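Local coordinates for protein DynE8 (Micromonospora chersina, PDB 4AMM) that is an iterative polyketide synthase of enediyne (dynemicin) biosynthesis, whose acyltransferase domain, described here, probably loads the acyl building blocks, at residues Pro1-Leu5 / Phe397-Arg401; Gly100-Pro104 / Ala181-Trp185; Leu173-Glu179 / Ala306-Thr310. All coordinates share one frame. Numbering follows the deposited sequence.

In the fold
The two ends of the chain meet in contact 1, on the partly exposed margin of the four-stranded antiparallel sheet, where a salt bridge lies beside aromatic packing. Contacts 2 and 3 are nested within the loop it closes and are buried; their centres lie about 24 and 31 Å from that of contact 1. They are neighbours, centres about 8 Å apart, and share helix 178-185 and the parallel sheet: strands 99-103 and 171-174 are adjacent, with probable backbone hydrogen bonds between Phe103 and both Leu173 and His175. Contact 2 is apolar and aromatic packing of helix on strand, without hydrogen bonds between its segments, whereas contact 3, at the sheet edge and including the probable nucleophile elbow, depends on buried hydrogen bonds and one water.

Contact 1: residues Pro1-Leu5 / Phe397-Arg401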
loop_
_atom_site.group_PDB
_atom_site.type_symbol
_atom_site.label_atom_id
_atom_site.label_comp_id
_atom_site.label_asym_id
_atom_site.label_seq_id
_atom_site.Cartn_x
_atom_site.Cartn_y
_atom_site.Cartn_z
ATOM N N PRO A 1 9.517 -11.283 -17.658
ATOM C CA PRO A 1 9.246 -11.150 -16.207
ATOM C C PRO A 1 9.304 -12.519 -15.470
ATOM O O PRO A 1 9.063 -13.557 -16.103
ATOM C CB PRO A 1 7.834 -10.526 -16.153
ATOM C CG PRO A 1 7.234 -10.748 -17.496
ATOM C CD PRO A 1 8.354 -10.926 -18.495
ATOM N N ASP A 2 9.645 -12.514 -14.162
ATOM C CA ASP A 2 9.674 -13.724 -13.313
ATOM C C ASP A 2 8.298 -14.257 -12.876
ATOM O O ASP A 2 8.162 -15.398 -12.454
ATOM C CB ASP A 2 10.596 -13.540 -12.087
ATOM C CG ASP A 2 10.186 -12.355 -11.165
ATOM O OD1 ASP A 2 9.304 -11.532 -11.536
ATOM O OD2 ASP A 2 10.785 -12.240 -10.059
ATOM N N HIS A 3 7.259 -13.425 -13.000
ATOM C CA HIS A 3 5.917 -13.929 -12.823
ATOM C C HIS A 3 5.191 -13.529 -14.094
ATOM O O HIS A 3 5.445 -12.445 -14.690
ATOM C CB HIS A 3 5.158 -13.308 -11.638
ATOM C CG HIS A 3 5.577 -13.826 -10.305
ATOM N ND1 HIS A 3 6.830 -13.580 -9.795
ATOM C CD2 HIS A 3 4.937 -14.592 -9.403
ATOM C CE1 HIS A 3 6.951 -14.191 -8.632
ATOM N NE2 HIS A 3 5.810 -14.794 -8.359
ATOM N N GLU A 4 4.329 -14.419 -14.508
ATOM C CA GLU A 4 3.457 -14.197 -15.639
ATOM C C GLU A 4 2.068 -13.900 -15.104
ATOM O O GLU A 4 1.662 -14.393 -14.037
ATOM C CB GLU A 4 3.457 -15.434 -16.532
ATOM C CG GLU A 4 2.756 -15.124 -17.838
ATOM C CD GLU A 4 3.447 -13.904 -18.530
ATOM O OE1 GLU A 4 4.518 -14.065 -19.166
ATOM O OE2 GLU A 4 2.952 -12.764 -18.310
ATOM N N LEU A 5 1.272 -13.136 -15.866
ATOM C CA LEU A 5 -0.106 -12.839 -15.539
ATOM C C LEU A 5 -1.032 -13.585 -16.433
ATOM O O LEU A 5 -0.959 -13.414 -17.672
ATOM C CB LEU A 5 -0.322 -11.324 -15.779
ATOM C CG LEU A 5 -1.782 -10.846 -15.649
ATOM C CD1 LEU A 5 -2.352 -11.095 -14.234
ATOM C CD2 LEU A 5 -1.779 -9.321 -15.993
ATOM N N PHE A 397 0.349 -5.602 -19.714
ATOM C CA PHE A 397 1.396 -6.379 -19.074
ATOM C C PHE A 397 2.259 -7.086 -20.081
ATOM O O PHE A 397 3.359 -7.524 -19.731
ATOM C CB PHE A 397 0.707 -7.387 -18.107
ATOM C CG PHE A 397 1.693 -8.119 -17.218
ATOM C CD1 PHE A 397 2.100 -7.536 -16.027
ATOM C CD2 PHE A 397 2.153 -9.366 -17.548
ATOM C CE1 PHE A 397 3.106 -8.181 -15.196
ATOM C CE2 PHE A 397 3.139 -10.050 -16.672
ATOM C CZ PHE A 397 3.582 -9.442 -15.567
ATOM N N PHE A 398 1.819 -7.238 -21.335
ATOM C CA PHE A 398 2.527 -8.009 -22.360
ATOM C C PHE A 398 3.282 -7.141 -23.357
ATOM O O PHE A 398 3.977 -7.687 -24.195
ATOM C CB PHE A 398 1.533 -8.977 -23.058
ATOM C CG PHE A 398 1.008 -10.000 -22.115
ATOM C CD1 PHE A 398 1.792 -11.145 -21.874
ATOM C CD2 PHE A 398 -0.134 -9.765 -21.359
ATOM C CE1 PHE A 398 1.445 -12.034 -20.925
ATOM C CE2 PHE A 398 -0.546 -10.718 -20.380
ATOM C CZ PHE A 398 0.265 -11.853 -20.166
ATOM N N ALA A 399 3.125 -5.841 -23.206
ATOM C CA ALA A 399 3.708 -4.849 -24.145
ATOM C C ALA A 399 5.136 -4.516 -23.786
ATOM O O ALA A 399 5.472 -4.279 -22.622
ATOM C CB ALA A 399 2.875 -3.589 -24.114
ATOM N N GLY A 400 5.984 -4.468 -24.803
ATOM C CA GLY A 400 7.272 -3.781 -24.649
ATOM C C GLY A 400 8.299 -4.533 -23.842
ATOM O O GLY A 400 9.177 -3.886 -23.245
ATOM N N ARG A 401 8.248 -5.859 -23.854
ATOM C CA ARG A 401 9.226 -6.676 -23.058
ATOM C C ARG A 401 10.601 -6.764 -23.704
ATOM O O ARG A 401 10.720 -6.563 -24.907
ATOM C CB ARG A 401 8.708 -8.080 -22.809
ATOM C CG ARG A 401 7.360 -8.061 -22.036
ATOM C CD ARG A 401 6.945 -9.472 -21.679
ATOM N NE ARG A 401 5.817 -9.495 -20.762
ATOM C CZ ARG A 401 5.280 -10.614 -20.319
ATOM N NH1 ARG A 401 5.827 -11.792 -20.669
ATOM N NH2 ARG A 401 4.258 -10.570 -19.493
#
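Phe397 turns one face of its ring to Leu5, whose CB lies 3.9 Å from the ring centroid and 24° off the normal, a CH-pi contact. At the edge of the same ring sit Glu4 OE2, 3.2 Å from Phe397 CE2, and His3 O, 3.6 Å from Phe397 CZ. Glu4 and Arg401 form a two-pronged salt bridge, with Arg401 NH1 donating to Glu4 OE1 at 3.0 Å and Arg401 NH2 to Glu4 OE2 at 2.8 Å. Here the C-terminal tail is fastened to the start of strand 4-10, an outermost strand of the four-stranded antiparallel sheet of a small alpha/beta domain, probably the linker that precedes the acyltransferase in such synthases. Arg401 NH2 also donates to Phe397 O at 3.2 Å, bending the tail back on itself, while Pro1 CG rests on a guanidinium face, 3.4 Å from Arg401 CZ. Glu4 OE2 accepts from Leu5 N at 3.0 Å, and Glu4 OE1 finds another partner in Thr36 of helix 32-45. Phe398 packs on Ala40 and Ala43 of that helix.

Contact 2: residues Gly100-Pro104 / Ala181-Trp185; sequences GLLFP and AALSW
Residues 100-103 are extended, the end of a parallel strand, and 181-185 are regular alpha-helix, with Trp185 N bonded to Ala181 O at 2.8 Å. The short axes approach to 9.0 Å, their N-to-C directions 138° apart, so the helix runs obliquely back against the strand. Phe103 and Ala182 are nearest in register, CA to CA 6.2 Å. Leu101 and Phe103 direct their CA-to-CB bonds toward the helix, Leu102 away from it. Phe103 (chi1 -75°, chi2 -85°) lays a ring face against the backbone at Ala181-Ala182: its CD1 is 3.5 Å from Ala181 CB, and its CD2 3.6 Å from Ala182 CA. Phe103 CZ reaches Trp185 CB at 3.7 Å, the ring planes inclined at 42°. One turn beyond Ala181, Trp185 (chi1 168°, chi2 82°) presents a face of its indole to Leu101, an m,t rotamer whose CD1 stands 3.6 Å from the five-membered ring centroid, 18° off its normal, in a CH-pi contact. No hydrogen bond joins the segments. Such apolar helix-on-sheet packing is characteristic of the alpha/beta core of acyltransferase domains. Strand 99-103 lies centrally in the parallel sheet between 171-174 and 344-347; Ala172 of the former touches Phe103 and Trp185, and helix 144-165 flanks the contact through Ile159 on Phe103 and Ile152 on Ala181.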
loop_
_atom_site.group_PDB
_atom_site.type_symbol
_atom_site.label_atom_id
_atom_site.label_comp_id
_atom_site.label_asym_id
_atom_site.label_seq_id
_atom_site.Cartn_x
_atom_site.Cartn_y
_atom_site.Cartn_z
ATOM N N GLY A 100 -9.885 -0.110 -3.510
ATOM C CA GLY A 100 -9.306 1.135 -2.987
ATOM C C GLY A 100 -7.820 1.139 -3.227
ATOM O O GLY A 100 -7.234 0.066 -3.300
ATOM N N LEU A 101 -7.212 2.308 -3.314
ATOM C CA LEU A 101 -5.759 2.438 -3.413
ATOM C C LEU A 101 -5.090 2.821 -2.107
ATOM O O LEU A 101 -5.593 3.596 -1.331
ATOM C CB LEU A 101 -5.352 3.463 -4.472
ATOM C CG LEU A 101 -6.030 3.307 -5.850
ATOM C CD1 LEU A 101 -5.504 4.406 -6.751
ATOM C CD2 LEU A 101 -5.683 1.955 -6.424
ATOM N N LEU A 102 -3.916 2.240 -1.930
ATOM C CA LEU A 102 -2.996 2.610 -0.775
ATOM C C LEU A 102 -1.711 3.174 -1.272
ATOM O O LEU A 102 -1.033 2.517 -2.062
ATOM C CB LEU A 102 -2.713 1.344 0.028
ATOM C CG LEU A 102 -3.922 0.530 0.515
ATOM C CD1 LEU A 102 -3.429 -0.819 1.172
ATOM C CD2 LEU A 102 -4.753 1.274 1.510
ATOM N N PHE A 103 -1.367 4.392 -0.809
ATOM C CA PHE A 103 -0.110 4.991 -1.241
ATOM C C PHE A 103 0.866 5.020 -0.041
ATOM O O PHE A 103 0.568 5.670 0.982
ATOM C CB PHE A 103 -0.350 6.425 -1.710
ATOM C CG PHE A 103 -1.031 6.467 -3.092
ATOM C CD1 PHE A 103 -0.243 6.389 -4.210
ATOM C CD2 PHE A 103 -2.419 6.570 -3.239
ATOM C CE1 PHE A 103 -0.816 6.394 -5.515
ATOM C CE2 PHE A 103 -2.997 6.556 -4.576
ATOM C CZ PHE A 103 -2.203 6.489 -5.681
ATOM N N PRO A 104 1.992 4.287 -0.165
ATOM C CA PRO A 104 2.874 4.138 1.005
ATOM C C PRO A 104 3.665 5.366 1.307
ATOM O O PRO A 104 3.933 6.279 0.479
ATOM C CB PRO A 104 3.804 3.019 0.551
ATOM C CG PRO A 104 3.930 3.241 -0.932
ATOM C CD PRO A 104 2.475 3.615 -1.369
ATOM N N ALA A 181 1.024 11.527 -2.815
ATOM C CA ALA A 181 0.763 10.757 -4.031
ATOM C C ALA A 181 -0.747 10.569 -4.129
ATOM O O ALA A 181 -1.277 10.625 -5.300
ATOM C CB ALA A 181 1.462 9.419 -3.961
ATOM N N ALA A 182 -1.480 10.325 -3.049
ATOM C CA ALA A 182 -2.928 10.177 -3.115
ATOM C C ALA A 182 -3.543 11.470 -3.675
ATOM O O ALA A 182 -4.491 11.377 -4.519
ATOM C CB ALA A 182 -3.529 9.790 -1.761
ATOM N N LEU A 183 -3.102 12.619 -3.200
ATOM C CA LEU A 183 -3.647 13.900 -3.706
ATOM C C LEU A 183 -3.305 14.039 -5.156
ATOM O O LEU A 183 -4.146 14.573 -5.916
ATOM C CB LEU A 183 -3.007 15.032 -2.885
ATOM C CG LEU A 183 -3.628 15.141 -1.501
ATOM C CD1 LEU A 183 -2.872 16.085 -0.593
ATOM C CD2 LEU A 183 -5.121 15.643 -1.517
ATOM N N SER A 184 -2.144 13.616 -5.633
ATOM C CA SER A 184 -1.771 13.732 -7.053
ATOM C C SER A 184 -2.700 12.836 -7.868
ATOM O O SER A 184 -3.287 13.254 -8.894
ATOM C CB SER A 184 -0.299 13.405 -7.316
ATOM O OG SER A 184 0.025 13.748 -8.665
ATOM N N TRP A 185 -2.904 11.612 -7.411
ATOM C CA TRP A 185 -3.853 10.717 -8.086
ATOM C C TRP A 185 -5.234 11.322 -8.177
ATOM O O TRP A 185 -5.932 11.142 -9.230
ATOM C CB TRP A 185 -3.906 9.361 -7.298
ATOM C CG TRP A 185 -5.070 8.428 -7.720
ATOM C CD1 TRP A 185 -5.087 7.576 -8.799
ATOM C CD2 TRP A 185 -6.354 8.375 -7.094
ATOM N NE1 TRP A 185 -6.368 7.023 -8.918
ATOM C CE2 TRP A 185 -7.117 7.422 -7.851
ATOM C CE3 TRP A 185 -6.914 8.949 -5.935
ATOM C CZ2 TRP A 185 -8.412 7.105 -7.536
ATOM C CZ3 TRP A 185 -8.223 8.563 -5.591
ATOM C CH2 TRP A 185 -8.940 7.652 -6.402
#

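Contact 3: residues Leu173-Glu179 / Ala306-Thr310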
loop_
_atom_site.group_PDB
_atom_site.type_symbol
_atom_site.label_atom_id
_atom_site.label_comp_id
_atom_site.label_asym_id
_atom_site.label_seq_id
_atom_site.Cartn_x
_atom_site.Cartn_y
_atom_site.Cartn_z
ATOM N N LEU A 173 -6.097 6.233 -0.087
ATOM C CA LEU A 173 -5.481 6.881 1.094
ATOM C C LEU A 173 -3.984 6.775 0.961
ATOM O O LEU A 173 -3.453 5.872 0.285
ATOM C CB LEU A 173 -5.932 6.213 2.394
ATOM C CG LEU A 173 -5.480 4.838 2.708
ATOM C CD1 LEU A 173 -3.980 4.822 3.278
ATOM C CD2 LEU A 173 -6.451 4.185 3.743
ATOM N N GLY A 174 -3.302 7.708 1.610
ATOM C CA GLY A 174 -1.827 7.702 1.652
ATOM C C GLY A 174 -1.355 7.815 3.089
ATOM O O GLY A 174 -1.904 8.590 3.871
ATOM N N HIS A 175 -0.339 7.003 3.425
ATOM C CA HIS A 175 0.276 6.998 4.790
ATOM C C HIS A 175 1.390 8.023 4.845
ATOM O O HIS A 175 2.421 7.868 4.219
ATOM C CB HIS A 175 0.836 5.586 5.004
ATOM C CG HIS A 175 1.091 5.223 6.444
ATOM N ND1 HIS A 175 2.193 5.732 7.139
ATOM C CD2 HIS A 175 0.466 4.340 7.277
ATOM C CE1 HIS A 175 2.190 5.175 8.345
ATOM N NE2 HIS A 175 1.160 4.346 8.464
ATOM N N SER A 176 1.148 9.074 5.649
ATOM C CA SER A 176 2.194 10.129 5.851
ATOM C C SER A 176 2.610 10.653 4.451
ATOM O O SER A 176 1.754 11.297 3.754
ATOM C CB SER A 176 3.341 9.604 6.695
ATOM O OG SER A 176 4.158 10.779 6.931
ATOM N N LEU A 177 3.841 10.503 4.022
ATOM C CA LEU A 177 4.299 10.901 2.715
ATOM C C LEU A 177 3.325 10.516 1.596
ATOM O O LEU A 177 3.157 11.253 0.602
ATOM C CB LEU A 177 5.687 10.256 2.435
ATOM C CG LEU A 177 6.258 10.450 1.038
ATOM C CD1 LEU A 177 6.533 11.952 0.736
ATOM C CD2 LEU A 177 7.496 9.603 0.917
ATOM N N GLY A 178 2.779 9.299 1.699
ATOM C CA GLY A 178 1.871 8.836 0.614
ATOM C C GLY A 178 0.655 9.716 0.420
ATOM O O GLY A 178 0.070 9.602 -0.680
ATOM N N GLU A 179 0.257 10.516 1.382
ATOM C CA GLU A 179 -0.903 11.407 1.131
ATOM C C GLU A 179 -0.561 12.319 -0.030
ATOM O O GLU A 179 -1.472 12.736 -0.742
ATOM C CB GLU A 179 -1.209 12.180 2.380
ATOM C CG GLU A 179 -2.589 12.931 2.271
ATOM C CD GLU A 179 -3.428 12.783 3.507
ATOM O OE1 GLU A 179 -3.432 11.721 4.166
ATOM O OE2 GLU A 179 -4.220 13.728 3.845
ATOM N N ALA A 306 -9.251 9.445 1.598
ATOM C CA ALA A 306 -9.447 9.319 3.036
ATOM C C ALA A 306 -8.130 9.778 3.675
ATOM O O ALA A 306 -7.101 9.137 3.432
ATOM C CB ALA A 306 -9.724 7.852 3.377
ATOM N N SER A 307 -8.145 10.879 4.382
ATOM C CA SER A 307 -6.916 11.505 4.895
ATOM C C SER A 307 -6.462 10.769 6.157
ATOM O O SER A 307 -7.182 10.538 7.097
ATOM C CB SER A 307 -7.242 12.918 5.253
ATOM O OG SER A 307 -6.059 13.569 5.823
ATOM N N THR A 308 -5.150 10.518 6.159
ATOM C CA THR A 308 -4.464 10.064 7.386
ATOM C C THR A 308 -3.967 11.235 8.223
ATOM O O THR A 308 -3.311 11.031 9.259
ATOM C CB THR A 308 -3.293 9.105 7.112
ATOM O OG1 THR A 308 -2.225 9.740 6.423
ATOM C CG2 THR A 308 -3.805 7.867 6.372
ATOM N N VAL A 309 -4.350 12.455 7.861
ATOM C CA VAL A 309 -4.110 13.621 8.757
ATOM C C VAL A 309 -5.350 13.876 9.598
ATOM O O VAL A 309 -5.329 14.017 10.784
ATOM C CB VAL A 309 -3.762 14.893 7.957
ATOM C CG1 VAL A 309 -3.395 16.030 8.916
ATOM C CG2 VAL A 309 -2.610 14.635 7.026
ATOM N N THR A 310 -6.509 13.900 8.911
ATOM C CA THR A 310 -7.805 14.198 9.579
ATOM C C THR A 310 -8.567 12.984 9.955
ATOM O O THR A 310 -9.426 13.047 10.862
ATOM C CB THR A 310 -8.703 15.032 8.699
ATOM O OG1 THR A 310 -9.024 14.284 7.554
ATOM C CG2 THR A 310 -7.991 16.328 8.253
HETATM O O HOH W 1 -4.576 9.926 2.544
#
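Glu179, reaching out from the first turn of helix 178-185, uses both carboxylate oxygens on the loop opposite. With chi1 at -169° and chi2 off the usual wells at 135°, its OE2 accepts from Ser307 OG at 2.7 Å and its OE1 from Thr308 N at 2.9 Å. Ser307 takes the t rotamer, which also lets its OG accept from Val309 N at 2.9 Å and Thr310 N at 3.1 Å, an ST motif that curls the loop around the hydroxyl. Thr308, in the p rotamer, donates from OG1 to Gly174 O at 2.8 Å, tying the loop to the end of strand 171-174. Its methyl turns to the Leu173 side chain, with Thr308 CG2 4.3 Å from Leu173 CD1. Leu173 CB lies 4.2 Å from Ala306 CB, and a water bridges the two segments, accepting from Gly174 N at 2.7 Å and donating to Ala306 O at 2.8 Å. The CA-to-CB bonds of His175 and Ser176 point away from the loop: His175 NE2 bonds Asn240, and Ser176 OG bonds His278 and Arg201. Ser176 has phi 55° and psi -117°, a strained backbone at the sharp turn between strand and helix. An added CB on Gly174 would come within 2.1 Å of Gly178 C, so the turn needs the glycine. Strand, Gly-His-Ser-Leu-Gly turn and helix match the nucleophile elbow of acyltransferases, in which Ser176 and His278 would probably form the catalytic Ser-His pair.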